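Local coordinates for multicopper oxidase (Uncultured bacterium, PDB 4E9X), which probably couples the oxidation of reducing substrates to the four-electron reduction of dioxygen to water at bound copper ions, at residues Val39-Asp44 with Asp125-Leu130; Gly63-Gly68 with Ala95-Thr100; Gly199-His204 with Phe251-Asp256. All blocks are in the same frame, centred on the assembly; numbering follows the deposited sequence. Where two conformers were deposited one is given.

Interaction 1 (Val39-Asp44 with Asp125-Leu130); sequences VQEGDD and DPKQPL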
ATOM      1  N   VAL A  39      10.613  23.628  14.741  1.00  9.94           N
ATOM      2  CA  VAL A  39      10.122  24.995  14.920  1.00 10.44           C
ATOM      3  C   VAL A  39       8.720  24.957  15.486  1.00 10.63           C
ATOM      4  O   VAL A  39       8.149  23.861  15.653  1.00 10.80           O
ATOM      5  CB  VAL A  39      10.183  25.769  13.595  1.00  9.59           C
ATOM      6  CG1 VAL A  39      11.604  25.796  13.015  1.00 11.39           C
ATOM      7  CG2 VAL A  39       9.228  25.263  12.508  1.00 11.30           C
ATOM      8  N   GLN A  40       8.187  26.142  15.794  1.00 11.49           N
ATOM      9  CA  GLN A  40       6.819  26.269  16.301  1.00 11.82           C
ATOM     10  C   GLN A  40       5.869  26.773  15.231  1.00 11.10           C
ATOM     11  O   GLN A  40       6.272  27.580  14.361  1.00 12.46           O
ATOM     12  CB  GLN A  40       6.831  27.284  17.462  1.00 13.04           C
ATOM     13  CG  GLN A  40       5.580  27.311  18.298  1.00 22.67           C
ATOM     14  CD  GLN A  40       5.842  28.083  19.593  1.00 27.91           C
ATOM     15  OE1 GLN A  40       6.701  28.959  19.724  1.00 30.45           O
ATOM     16  NE2 GLN A  40       5.065  27.738  20.611  1.00 29.97           N
ATOM     17  N   GLU A  41       4.617  26.312  15.324  1.00 10.89           N
ATOM     18  CA  GLU A  41       3.582  26.826  14.433  1.00 11.40           C
ATOM     19  C   GLU A  41       3.604  28.346  14.439  1.00 12.89           C
ATOM     20  O   GLU A  41       3.668  29.030  15.477  1.00 14.20           O
ATOM     21  CB  GLU A  41       2.234  26.387  14.972  1.00 11.91           C
ATOM     22  CG  GLU A  41       1.044  26.810  14.147  1.00 14.35           C
ATOM     23  CD  GLU A  41      -0.294  26.367  14.738  1.00 13.93           C
ATOM     24  OE1 GLU A  41      -0.355  25.712  15.798  1.00 13.91           O
ATOM     25  OE2 GLU A  41      -1.321  26.643  14.075  1.00 15.82           O
ATOM     26  N   GLY A  42       3.613  28.924  13.226  1.00 13.28           N
ATOM     27  CA  GLY A  42       3.640  30.368  13.006  1.00 15.91           C
ATOM     28  C   GLY A  42       5.042  30.930  12.865  1.00 15.07           C
ATOM     29  O   GLY A  42       5.168  32.115  12.542  1.00 16.72           O
ATOM     30  N   ASP A  43       6.113  30.186  13.116  1.00 12.63           N
ATOM     31  CA  ASP A  43       7.434  30.770  12.959  1.00 12.69           C
ATOM     32  C   ASP A  43       7.664  31.111  11.498  1.00 13.99           C
ATOM     33  O   ASP A  43       7.139  30.489  10.553  1.00 15.05           O
ATOM     34  CB  ASP A  43       8.528  29.829  13.442  1.00 13.61           C
ATOM     35  CG  ASP A  43       8.618  29.683  14.958  1.00 13.45           C
ATOM     36  OD1 ASP A  43       8.063  30.482  15.734  1.00 15.52           O
ATOM     37  OD2 ASP A  43       9.305  28.728  15.372  1.00 13.00           O
ATOM     38  N   ASP A  44       8.490  32.167  11.319  1.00 13.80           N
ATOM     39  CA  ASP A  44       8.985  32.510  10.007  1.00 12.94           C
ATOM     40  C   ASP A  44      10.339  31.846   9.829  1.00 14.56           C
ATOM     41  O   ASP A  44      11.273  32.181  10.548  1.00 19.09           O
ATOM     42  CB  ASP A  44       9.110  34.033   9.943  1.00 17.21           C
ATOM     43  CG  ASP A  44       7.719  34.646  10.090  1.00 19.92           C
ATOM     44  OD1 ASP A  44       6.781  34.230   9.366  1.00 24.30           O
ATOM     45  OD2 ASP A  44       7.570  35.539  10.948  1.00 27.76           O
ATOM     46  N   ASP A 125       5.816  22.237  15.809  1.00 10.18           N
ATOM     47  CA  ASP A 125       4.990  22.011  17.001  1.00 11.28           C
ATOM     48  C   ASP A 125       3.679  22.770  16.935  1.00 10.99           C
ATOM     49  O   ASP A 125       3.720  24.011  16.799  1.00 12.84           O
ATOM     50  CB  ASP A 125       5.699  22.428  18.279  1.00 12.13           C
ATOM     51  CG  ASP A 125       6.783  21.496  18.770  1.00 12.98           C
ATOM     52  OD1 ASP A 125       7.041  20.466  18.108  1.00 13.32           O
ATOM     53  OD2 ASP A 125       7.393  21.804  19.825  1.00 16.15           O
ATOM     54  N   PRO A 126       2.533  22.143  17.106  1.00 11.34           N
ATOM     55  CA  PRO A 126       1.300  22.911  17.163  1.00 12.52           C
ATOM     56  C   PRO A 126       1.280  23.805  18.413  1.00 13.85           C
ATOM     57  O   PRO A 126       1.729  23.420  19.496  1.00 16.63           O
ATOM     58  CB  PRO A 126       0.195  21.873  17.327  1.00 14.07           C
ATOM     59  CG  PRO A 126       0.851  20.530  17.327  1.00 17.75           C
ATOM     60  CD  PRO A 126       2.331  20.670  17.249  1.00 13.90           C
ATOM     61  N   LYS A 127       0.664  24.995  18.233  1.00 14.03           N
ATOM     62  CA  LYS A 127       0.397  25.770  19.458  1.00 18.64           C
ATOM     63  C   LYS A 127      -0.599  25.033  20.339  1.00 23.58           C
ATOM     64  O   LYS A 127      -0.521  25.192  21.588  1.00 29.11           O
ATOM     65  CB  LYS A 127      -0.105  27.113  18.977  1.00 20.47           C
ATOM     66  CG  LYS A 127       0.928  28.003  18.314  1.00 31.58           C
ATOM     67  CD  LYS A 127       0.248  29.202  17.620  1.00 37.19           C
ATOM     68  CE  LYS A 127       1.228  30.199  17.068  1.00 38.22           C
ATOM     69  NZ  LYS A 127       0.687  31.174  16.064  1.00 54.31           N
ATOM     70  N   GLN A 128      -1.506  24.227  19.776  1.00 21.92           N
ATOM     71  CA  GLN A 128      -2.371  23.398  20.605  1.00 24.46           C
ATOM     72  C   GLN A 128      -2.386  21.910  20.248  1.00 21.68           C
ATOM     73  O   GLN A 128      -3.094  21.307  19.429  1.00 26.76           O
ATOM     74  CB  GLN A 128      -3.809  23.945  20.555  1.00 29.44           C
ATOM     75  CG  GLN A 128      -3.844  25.353  21.125  1.00 39.61           C
ATOM     76  CD  GLN A 128      -3.707  25.466  22.633  1.00 52.42           C
ATOM     77  OE1 GLN A 128      -3.608  24.489  23.391  1.00 63.56           O
ATOM     78  NE2 GLN A 128      -3.685  26.714  23.109  1.00 65.94           N
ATOM     79  N   PRO A 129      -1.477  21.253  20.973  1.00 20.14           N
ATOM     80  CA  PRO A 129      -1.256  19.812  20.749  1.00 21.39           C
ATOM     81  C   PRO A 129      -2.402  18.986  21.289  1.00 18.51           C
ATOM     82  O   PRO A 129      -3.138  19.502  22.118  1.00 23.08           O
ATOM     83  CB  PRO A 129       0.008  19.502  21.525  1.00 23.22           C
ATOM     84  CG  PRO A 129       0.242  20.676  22.453  1.00 25.61           C
ATOM     85  CD  PRO A 129      -0.601  21.841  21.995  1.00 21.76           C
ATOM     86  N   LEU A 130      -2.535  17.735  20.796  1.00 18.23           N
ATOM     87  CA  LEU A 130      -3.541  16.840  21.362  1.00 18.49           C
ATOM     88  C   LEU A 130      -3.255  16.671  22.831  1.00 20.48           C
ATOM     89  O   LEU A 130      -2.084  16.656  23.169  1.00 19.37           O
ATOM     90  CB  LEU A 130      -3.534  15.449  20.729  1.00 18.86           C
ATOM     91  CG  LEU A 130      -3.824  15.449  19.212  1.00 20.31           C
ATOM     92  CD1 LEU A 130      -3.904  14.058  18.636  1.00 20.20           C
ATOM     93  CD2 LEU A 130      -5.156  16.153  18.971  1.00 23.41           C
TER
HETATM   94  O   HOH W   1       4.209  25.154  21.250  1.00 36.70           O
HETATM   95  O   HOH W   2      -2.312  24.548  17.191  1.00 20.87           O
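Glu-41 and Lys-127 meet side chain against backbone as well as side chain against side chain. With CG anti to its own backbone N (chi1 -179°) and the rest of the chain extended, Glu-41 carries its carboxylate across to the neighbouring segment, where OE1 accepts the Lys-127 N-H at 2.7 Å, almost along the C-O axis. OE1 also receives a proton from a water that in turn accepts from Gln-128 N, so this one oxygen ties down two successive amides of the loop. The aliphatic chain of Lys-127 crosses Glu-41 at about a right angle, bringing CE to 3.1 Å from Glu-41 O. The pairing is not a salt bridge, since Lys-127 NZ stays 5.3 Å from Glu-41 OE2. An alanine in place of Glu-41 would probably leave the Lys-127 amide without its acceptor and the loop after Pro-126 freer to move.

Backbone bonds fix the register: Asp-125 N donates to Val-39 O at 2.8 Å, and Glu-41 N to Asp-125 O at 2.9 Å. The Asp-125 carboxylate is held by Tyr-305 and His-38. Gln-40 to Asp-43 form a type II turn, in which Gly-42 adopts a positive phi (92°) that suits a residue without CB. Asp-43 OD2 steadies the turn by accepting Gln-40 N at 2.8 Å, the donor lying above the carboxylate plane; Arg-4 forms a salt bridge to the same oxygen. The arrangement is that of two parallel neighbouring strands, 36-40 and 119-125, ending together at the rim of a cupredoxin-like beta sandwich.

Interaction 2 (Gly63-Gly68 with Ala95-Thr100); sequences GVHQKG and ADRIGT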
ATOM      1  N   GLY A  63       4.779  19.292   2.804  1.00  9.69           N
ATOM      2  CA  GLY A  63       3.724  19.563   3.757  1.00 11.35           C
ATOM      3  C   GLY A  63       3.593  21.045   4.093  1.00 10.98           C
ATOM      4  O   GLY A  63       2.534  21.448   4.615  1.00 15.04           O
ATOM      5  N   VAL A  64       4.625  21.824   3.731  1.00 10.53           N
ATOM      6  CA  VAL A  64       4.546  23.272   3.949  1.00 10.43           C
ATOM      7  C   VAL A  64       3.691  23.868   2.877  1.00 10.77           C
ATOM      8  O   VAL A  64       3.903  23.646   1.670  1.00 13.42           O
ATOM      9  CB  VAL A  64       5.984  23.877   3.892  1.00  9.81           C
ATOM     10  CG1 VAL A  64       5.978  25.394   3.911  1.00 12.69           C
ATOM     11  CG2 VAL A  64       6.799  23.328   5.081  1.00 10.29           C
ATOM     12  N   HIS A  65       2.639  24.604   3.242  1.00 11.28           N
ATOM     13  CA  HIS A  65       1.754  25.059   2.172  1.00 12.27           C
ATOM     14  C   HIS A  65       2.357  26.108   1.266  1.00 11.23           C
ATOM     15  O   HIS A  65       1.884  26.262   0.133  1.00 11.75           O
ATOM     16  CB  HIS A  65       0.526  25.713   2.849  1.00 14.68           C
ATOM     17  CG  HIS A  65      -0.375  24.746   3.536  1.00 17.44           C
ATOM     18  ND1 HIS A  65      -1.378  25.140   4.428  1.00 20.20           N
ATOM     19  CD2 HIS A  65      -0.459  23.411   3.395  1.00 16.57           C
ATOM     20  CE1 HIS A  65      -2.017  24.073   4.822  1.00 21.11           C
ATOM     21  NE2 HIS A  65      -1.495  23.005   4.226  1.00 19.92           N
ATOM     22  N   GLN A  66       3.338  26.858   1.771  1.00 11.53           N
ATOM     23  CA  GLN A  66       3.904  27.989   1.030  1.00 11.63           C
ATOM     24  C   GLN A  66       2.820  29.005   0.692  1.00 11.65           C
ATOM     25  O   GLN A  66       2.682  29.429  -0.427  1.00 14.26           O
ATOM     26  CB  GLN A  66       4.610  27.542  -0.270  1.00 12.36           C
ATOM     27  CG  GLN A  66       5.706  26.515   0.021  1.00 12.99           C
ATOM     28  CD  GLN A  66       6.964  27.116   0.664  1.00 13.29           C
ATOM     29  OE1 GLN A  66       7.098  28.315   0.861  1.00 13.26           O
ATOM     30  NE2 GLN A  66       7.871  26.205   1.012  1.00 11.81           N
ATOM     31  N   LYS A  67       2.055  29.383   1.705  1.00 12.90           N
ATOM     32  CA  LYS A  67       0.956  30.322   1.579  1.00 15.25           C
ATOM     33  C   LYS A  67       1.522  31.684   1.188  1.00 18.73           C
ATOM     34  O   LYS A  67       2.151  32.359   2.021  1.00 21.79           O
ATOM     35  CB  LYS A  67       0.167  30.400   2.888  1.00 19.14           C
ATOM     36  CG  LYS A  67      -1.126  31.156   2.913  1.00 25.79           C
ATOM     37  CD  LYS A  67      -2.083  30.805   1.778  1.00 30.89           C
ATOM     38  CE  LYS A  67      -3.525  30.616   2.215  1.00 39.62           C
ATOM     39  NZ  LYS A  67      -3.742  29.230   2.765  1.00 58.57           N
ATOM     40  N   GLY A  68       1.318  32.062  -0.064  1.00 21.18           N
ATOM     41  CA  GLY A  68       1.787  33.309  -0.625  1.00 25.98           C
ATOM     42  C   GLY A  68       3.293  33.279  -0.848  1.00 23.45           C
ATOM     43  O   GLY A  68       3.904  34.319  -1.084  1.00 27.52           O
ATOM     44  N   ALA A  95       5.767  28.733   8.912  1.00 11.92           N
ATOM     45  CA  ALA A  95       5.403  27.400   9.325  1.00 12.88           C
ATOM     46  C   ALA A  95       3.968  27.366   9.852  1.00 11.94           C
ATOM     47  O   ALA A  95       3.774  27.097  11.044  1.00 13.48           O
ATOM     48  CB  ALA A  95       6.392  26.965  10.419  1.00 14.61           C
ATOM     49  N   ASP A  96       2.993  27.612   8.986  1.00 11.18           N
ATOM     50  CA  ASP A  96       1.615  27.679   9.444  1.00 12.20           C
ATOM     51  C   ASP A  96       0.984  26.305   9.388  1.00 12.71           C
ATOM     52  O   ASP A  96      -0.111  26.143   9.917  1.00 24.64           O
ATOM     53  CB  ASP A  96       0.771  28.689   8.690  1.00 15.67           C
ATOM     54  CG  ASP A  96       0.835  28.649   7.205  1.00 21.81           C
ATOM     55  OD1 ASP A  96       1.314  27.680   6.599  1.00 26.74           O
ATOM     56  OD2 ASP A  96       0.382  29.662   6.602  1.00 37.56           O
ATOM     57  N   ARG A  97       1.591  25.324   8.792  1.00 11.42           N
ATOM     58  CA  ARG A  97       1.088  23.935   8.751  1.00 10.36           C
ATOM     59  C   ARG A  97       1.771  23.123   9.843  1.00 10.09           C
ATOM     60  O   ARG A  97       2.988  23.039   9.850  1.00 11.69           O
ATOM     61  CB  ARG A  97       1.333  23.324   7.348  1.00 12.43           C
ATOM     62  CG  ARG A  97       1.138  21.748   7.364  1.00 15.20           C
ATOM     63  CD  ARG A  97      -0.287  21.360   7.612  1.00 13.99           C
ATOM     64  NE  ARG A  97      -0.580  20.155   6.832  1.00 13.03           N
ATOM     65  CZ  ARG A  97      -0.127  18.938   7.087  1.00 11.05           C
ATOM     66  NH1 ARG A  97       0.647  18.663   8.123  1.00  9.36           N
ATOM     67  NH2 ARG A  97      -0.500  17.969   6.264  1.00 12.04           N
ATOM     68  N   ILE A  98       1.000  22.558  10.756  1.00 10.08           N
ATOM     69  CA  ILE A  98       1.598  21.866  11.890  1.00  9.89           C
ATOM     70  C   ILE A  98       1.972  20.438  11.527  1.00  9.07           C
ATOM     71  O   ILE A  98       1.505  19.812  10.581  1.00  9.78           O
ATOM     72  CB  ILE A  98       0.579  21.882  13.052  1.00 11.71           C
ATOM     73  CG1 ILE A  98      -0.702  21.081  12.739  1.00 12.66           C
ATOM     74  CG2 ILE A  98       0.238  23.299  13.462  1.00 12.94           C
ATOM     75  CD1 ILE A  98      -1.781  21.067  13.807  1.00 18.25           C
ATOM     76  N   GLY A  99       2.806  19.885  12.418  1.00  8.74           N
ATOM     77  CA  GLY A  99       2.980  18.427  12.516  1.00  8.90           C
ATOM     78  C   GLY A  99       4.285  17.917  11.961  1.00  7.78           C
ATOM     79  O   GLY A  99       5.266  18.648  11.734  1.00  8.64           O
ATOM     80  N   THR A 100       4.270  16.609  11.668  1.00  7.51           N
ATOM     81  CA  THR A 100       5.404  15.938  11.110  1.00  7.36           C
ATOM     82  C   THR A 100       5.497  16.213   9.604  1.00  7.33           C
ATOM     83  O   THR A 100       4.761  15.607   8.802  1.00  8.05           O
ATOM     84  CB  THR A 100       5.265  14.420  11.305  1.00  7.85           C
ATOM     85  OG1 THR A 100       5.028  14.169  12.698  1.00  8.13           O
ATOM     86  CG2 THR A 100       6.529  13.692  10.869  1.00  8.12           C
TER
HETATM   87  O   HOH W   3       3.075  25.782   5.992  1.00 15.26           O
HETATM   88  O   HOH W   4      -1.840  27.972   4.991  1.00 27.58           O
HETATM   89  O   HOH W   5       3.089  28.306   4.417  1.00 17.26           O
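Arg-97 lays its CB over the centre of the His-65 ring, a CH-pi contact 4.2 Å from the centroid and only 5° off the normal. Its CG rests on Gly-63 O at 3.1 Å, while bends at chi2 and chi3 bring CD and NE beside the imidazole, NE 4.0 Å from His-65 NE2; the guanidinium and ring planes stand 86° apart. An arginine fits here because its methylenes can pack while its head reaches polar partners. NH1 donates to Ile-98 O at 2.8 Å and also to Asp-216 O, which holds the guanidinium in place.

The next shell is mostly water and carboxylate. One water, 3.0 Å from His-65 N, links that amide to Asp-96 OD1, and a second links the same oxygen to Lys-67 N. A third water sits in the plane of the imidazole at the ring edge, 2.9 Å from ND1. Beyond these, Asp-209 of the second subunit takes both a hydrogen bond from His-65 NE2 and a salt bridge from Arg-97 NE, so the two side chains present two donors to one carboxylate oxygen, OD2. This is a polar subunit interface, in which loops of the first cupredoxin-like domain meet the second domain of a neighbouring subunit, consistent with trimeric two-domain multicopper oxidases.

Interaction 3 (Gly199-His204 with Phe251-Asp256); sequences GIHAMH and FHDHVD. With CU (copper (II) ion), chain G; CU (copper (II) ion), chain F; CU (copper (II) ion), chain S.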
ATOM      1  N   GLY A 199      10.104   2.924  -1.375  1.00  9.40           N
ATOM      2  CA  GLY A 199       9.482   1.640  -1.001  1.00 11.57           C
ATOM      3  C   GLY A 199       8.250   1.800  -0.131  1.00  8.01           C
ATOM      4  O   GLY A 199       7.901   2.915   0.342  1.00  8.32           O
ATOM      5  N   ILE A 200       7.576   0.673   0.070  1.00  7.94           N
ATOM      6  CA  ILE A 200       6.484   0.589   1.054  0.50  8.01           C
ATOM      7  C   ILE A 200       6.968  -0.230   2.244  1.00  8.09           C
ATOM      8  O   ILE A 200       7.674  -1.178   2.037  1.00 17.88           O
ATOM      9  CB  ILE A 200       5.272   0.052   0.284  0.50  8.48           C
ATOM     10  CG1 ILE A 200       4.893   0.981  -0.886  0.50 10.11           C
ATOM     11  CG2 ILE A 200       4.101  -0.147   1.169  0.50 11.69           C
ATOM     12  CD1 ILE A 200       3.572   0.598  -1.532  0.50 16.66           C
ATOM     13  N   HIS A 201       6.589   0.183   3.449  1.00  7.08           N
ATOM     14  CA  HIS A 201       7.163  -0.403   4.665  1.00  7.81           C
ATOM     15  C   HIS A 201       6.007  -0.678   5.636  1.00  8.26           C
ATOM     16  O   HIS A 201       5.222   0.230   5.970  1.00  9.87           O
ATOM     17  CB  HIS A 201       8.134   0.601   5.306  1.00  8.13           C
ATOM     18  CG  HIS A 201       9.277   0.927   4.396  1.00  7.19           C
ATOM     19  ND1 HIS A 201      10.409   0.160   4.334  1.00  8.32           N
ATOM     20  CD2 HIS A 201       9.426   1.914   3.472  1.00  7.95           C
ATOM     21  CE1 HIS A 201      11.232   0.676   3.392  1.00  9.19           C
ATOM     22  NE2 HIS A 201      10.647   1.746   2.878  1.00  8.23           N
ATOM     23  N   ALA A 202       5.881  -1.920   6.078  1.00  7.10           N
ATOM     24  CA  ALA A 202       4.764  -2.304   6.949  1.00  7.32           C
ATOM     25  C   ALA A 202       5.317  -2.392   8.370  1.00  6.95           C
ATOM     26  O   ALA A 202       5.874  -3.379   8.786  1.00  8.46           O
ATOM     27  CB  ALA A 202       4.173  -3.618   6.460  1.00  8.70           C
ATOM     28  N   MET A 203       5.265  -1.309   9.122  1.00  7.96           N
ATOM     29  CA  MET A 203       6.018  -1.223  10.393  1.00  7.99           C
ATOM     30  C   MET A 203       5.212  -1.881  11.515  1.00  7.77           C
ATOM     31  O   MET A 203       4.096  -1.449  11.841  1.00  8.27           O
ATOM     32  CB  MET A 203       6.265   0.258  10.703  1.00  9.14           C
ATOM     33  CG  MET A 203       7.082   0.948   9.597  1.00 10.28           C
ATOM     34  SD  MET A 203       8.651   0.148   9.168  1.00 10.35           S
ATOM     35  CE  MET A 203       9.599   0.223  10.698  1.00 13.79           C
ATOM     36  N   HIS A 204       5.791  -2.919  12.084  1.00  8.57           N
ATOM     37  CA  HIS A 204       5.119  -3.744  13.110  1.00  7.53           C
ATOM     38  C   HIS A 204       5.871  -3.693  14.446  1.00  7.34           C
ATOM     39  O   HIS A 204       7.076  -4.028  14.479  1.00  8.67           O
ATOM     40  CB  HIS A 204       5.072  -5.170  12.619  1.00  9.11           C
ATOM     41  CG  HIS A 204       4.614  -6.174  13.618  1.00  9.02           C
ATOM     42  ND1 HIS A 204       3.456  -6.021  14.407  1.00  9.87           N
ATOM     43  CD2 HIS A 204       5.146  -7.356  13.992  1.00 10.25           C
ATOM     44  CE1 HIS A 204       3.353  -7.114  15.219  1.00 10.54           C
ATOM     45  NE2 HIS A 204       4.375  -7.922  14.968  1.00 10.64           N
ATOM     46  N   PHE A 251      10.898  -4.527  16.461  1.00  9.21           N
ATOM     47  CA  PHE A 251      10.000  -3.507  15.881  1.00  8.56           C
ATOM     48  C   PHE A 251      10.579  -3.361  14.476  1.00  9.27           C
ATOM     49  O   PHE A 251      11.740  -2.983  14.326  1.00 11.97           O
ATOM     50  CB  PHE A 251      10.112  -2.266  16.745  1.00  9.84           C
ATOM     51  CG  PHE A 251       9.206  -1.037  16.423  1.00 11.82           C
ATOM     52  CD1 PHE A 251       9.344   0.117  17.163  1.00 15.77           C
ATOM     53  CD2 PHE A 251       8.223  -1.046  15.419  1.00 13.82           C
ATOM     54  CE1 PHE A 251       8.568   1.257  16.973  1.00 18.93           C
ATOM     55  CE2 PHE A 251       7.491   0.105  15.221  1.00 15.95           C
ATOM     56  CZ  PHE A 251       7.641   1.238  15.944  1.00 17.09           C
ATOM     57  N   HIS A 252       9.792  -3.703  13.447  1.00  8.41           N
ATOM     58  CA  HIS A 252      10.460  -3.875  12.141  1.00  8.99           C
ATOM     59  C   HIS A 252       9.473  -3.757  10.998  1.00  8.00           C
ATOM     60  O   HIS A 252       8.269  -3.897  11.160  1.00  8.33           O
ATOM     61  CB  HIS A 252      11.158  -5.243  12.052  1.00 11.12           C
ATOM     62  CG  HIS A 252      10.194  -6.385  12.169  1.00 12.21           C
ATOM     63  ND1 HIS A 252       9.582  -7.011  11.067  1.00 13.50           N
ATOM     64  CD2 HIS A 252       9.702  -7.029  13.238  1.00 12.98           C
ATOM     65  CE1 HIS A 252       8.785  -7.970  11.567  1.00 14.89           C
ATOM     66  NE2 HIS A 252       8.831  -8.030  12.870  1.00 13.03           N
ATOM     67  N   ASP A 253      10.026  -3.547   9.808  1.00  8.53           N
ATOM     68  CA  ASP A 253       9.253  -3.638   8.559  1.00  8.49           C
ATOM     69  C   ASP A 253       8.888  -5.102   8.366  1.00  8.65           C
ATOM     70  O   ASP A 253       9.752  -5.994   8.400  1.00 12.31           O
ATOM     71  CB  ASP A 253      10.115  -3.069   7.440  1.00  8.61           C
ATOM     72  CG  ASP A 253       9.476  -3.006   6.089  1.00  7.84           C
ATOM     73  OD1 ASP A 253       8.347  -3.495   5.889  1.00  8.54           O
ATOM     74  OD2 ASP A 253      10.151  -2.436   5.181  1.00  9.05           O
ATOM     75  N   HIS A 254       7.603  -5.351   8.161  1.00  8.65           N
ATOM     76  CA  HIS A 254       7.099  -6.730   7.997  1.00  8.60           C
ATOM     77  C   HIS A 254       7.114  -7.186   6.561  1.00  9.64           C
ATOM     78  O   HIS A 254       6.723  -8.344   6.254  1.00 11.24           O
ATOM     79  CB  HIS A 254       5.702  -6.778   8.609  1.00  9.51           C
ATOM     80  CG  HIS A 254       5.304  -8.137   9.138  1.00  9.81           C
ATOM     81  ND1 HIS A 254       5.116  -9.299   8.383  1.00 11.14           N
ATOM     82  CD2 HIS A 254       5.017  -8.527  10.398  1.00 10.31           C
ATOM     83  CE1 HIS A 254       4.754 -10.284   9.175  1.00 11.06           C
ATOM     84  NE2 HIS A 254       4.680  -9.877  10.440  1.00 11.36           N
ATOM     85  N   VAL A 255       7.478  -6.345   5.592  1.00  8.91           N
ATOM     86  CA  VAL A 255       7.563  -6.791   4.191  1.00  9.88           C
ATOM     87  C   VAL A 255       8.714  -7.766   4.097  1.00 10.91           C
ATOM     88  O   VAL A 255       9.872  -7.385   4.373  1.00 11.81           O
ATOM     89  CB  VAL A 255       7.736  -5.607   3.226  1.00 10.22           C
ATOM     90  CG1 VAL A 255       7.987  -6.098   1.813  1.00 13.21           C
ATOM     91  CG2 VAL A 255       6.499  -4.665   3.337  1.00 10.94           C
ATOM     92  N   ASP A 256       8.433  -9.011   3.746  1.00 11.67           N
ATOM     93  CA  ASP A 256       9.425 -10.104   3.889  1.00 14.85           C
ATOM     94  C   ASP A 256      10.741  -9.833   3.198  1.00 12.90           C
ATOM     95  O   ASP A 256      11.783 -10.107   3.808  1.00 14.76           O
ATOM     96  CB  ASP A 256       8.803 -11.393   3.339  1.00 21.14           C
ATOM     97  CG  ASP A 256       7.439 -11.690   3.942  1.00 26.22           C
ATOM     98  OD1 ASP A 256       6.621 -10.845   4.387  1.00 21.84           O
ATOM     99  OD2 ASP A 256       7.152 -12.896   3.983  1.00 36.80           O
TER
HETATM  100 CU    CU G1404       4.689  -9.592  15.619  0.65 13.59          CU
HETATM  101 CU    CU F1403       8.313  -9.649  13.882  0.80 12.83          CU
HETATM  102 CU    CU S3404       4.056 -11.030  12.047  0.80  9.88          CU
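Two His-X-His motifs of a multicopper oxidase, at the ends of the antiparallel strands 201-205 and 248-253, supply half of an interdomain copper cluster. His-204, His-252 and His-254 each bind a different copper through NE2, at 1.8 Å from His-204, 2.0 Å from His-252 and 2.1 Å from His-254. The rings pack edge-to-face with offset: His-204 turns an edge to the face of His-252 (planes at 86°), and His-254 turns an edge to the face of His-204 (planes at 60°). His-204 and His-254 lie side by side, pointing the same way, with their CD2 atoms 3.8 Å apart.

On the sheet face opposite His-204 and His-252, several donors grip buried Asp-253, whose CG, anti to its backbone N (chi1 -177°), sets the carboxylate beside strand 201-205. OD1 takes Ala-202 N at 2.9 Å and Val-255 N at 3.0 Å, from opposite faces of its plane; the second bond makes an Asx turn just where the strand ends. OD2 accepts His-201 ND1 at 2.7 Å, from above the carboxylate plane, and also His-258 ND1. Backbone bonds between His-204 and His-252 keep the strands in step.

His-252 ND1 donates to Asp-253 O at 2.9 Å, fixing the ring's rotation, and Asp-227 O holds His-204 ND1. Anchored at ND1, both imidazoles turn NE2 to the metals, whose other ligands include His-60, His-62, His-104 and His-106 of the third subunit. The cluster, where dioxygen is probably reduced, is therefore complete only in the assembly.

Interactions 1 and 2 belong to the first cupredoxin domain and touch: Gly-42 and Asp-43 probably hydrogen-bond to Ala-95, and Ile-98 packs on Glu-41 and Pro-126. The 63-68/95-100 contact is nested within the chain loop closed by 39-44/125-130. Interaction 3 lies in the second domain, its nearest atoms about 13 Å from interaction 2 and about 17 Å from interaction 1. Chemistry follows place. At the surface, interaction 1 relies on backbone bonds and a solvated carboxylate; interaction 2, partly buried, combines a CH-pi contact and bridging waters with polar bonds to a neighbouring subunit; buried interaction 3 uses directly satisfied polar groups and histidines to hold copper between subunits.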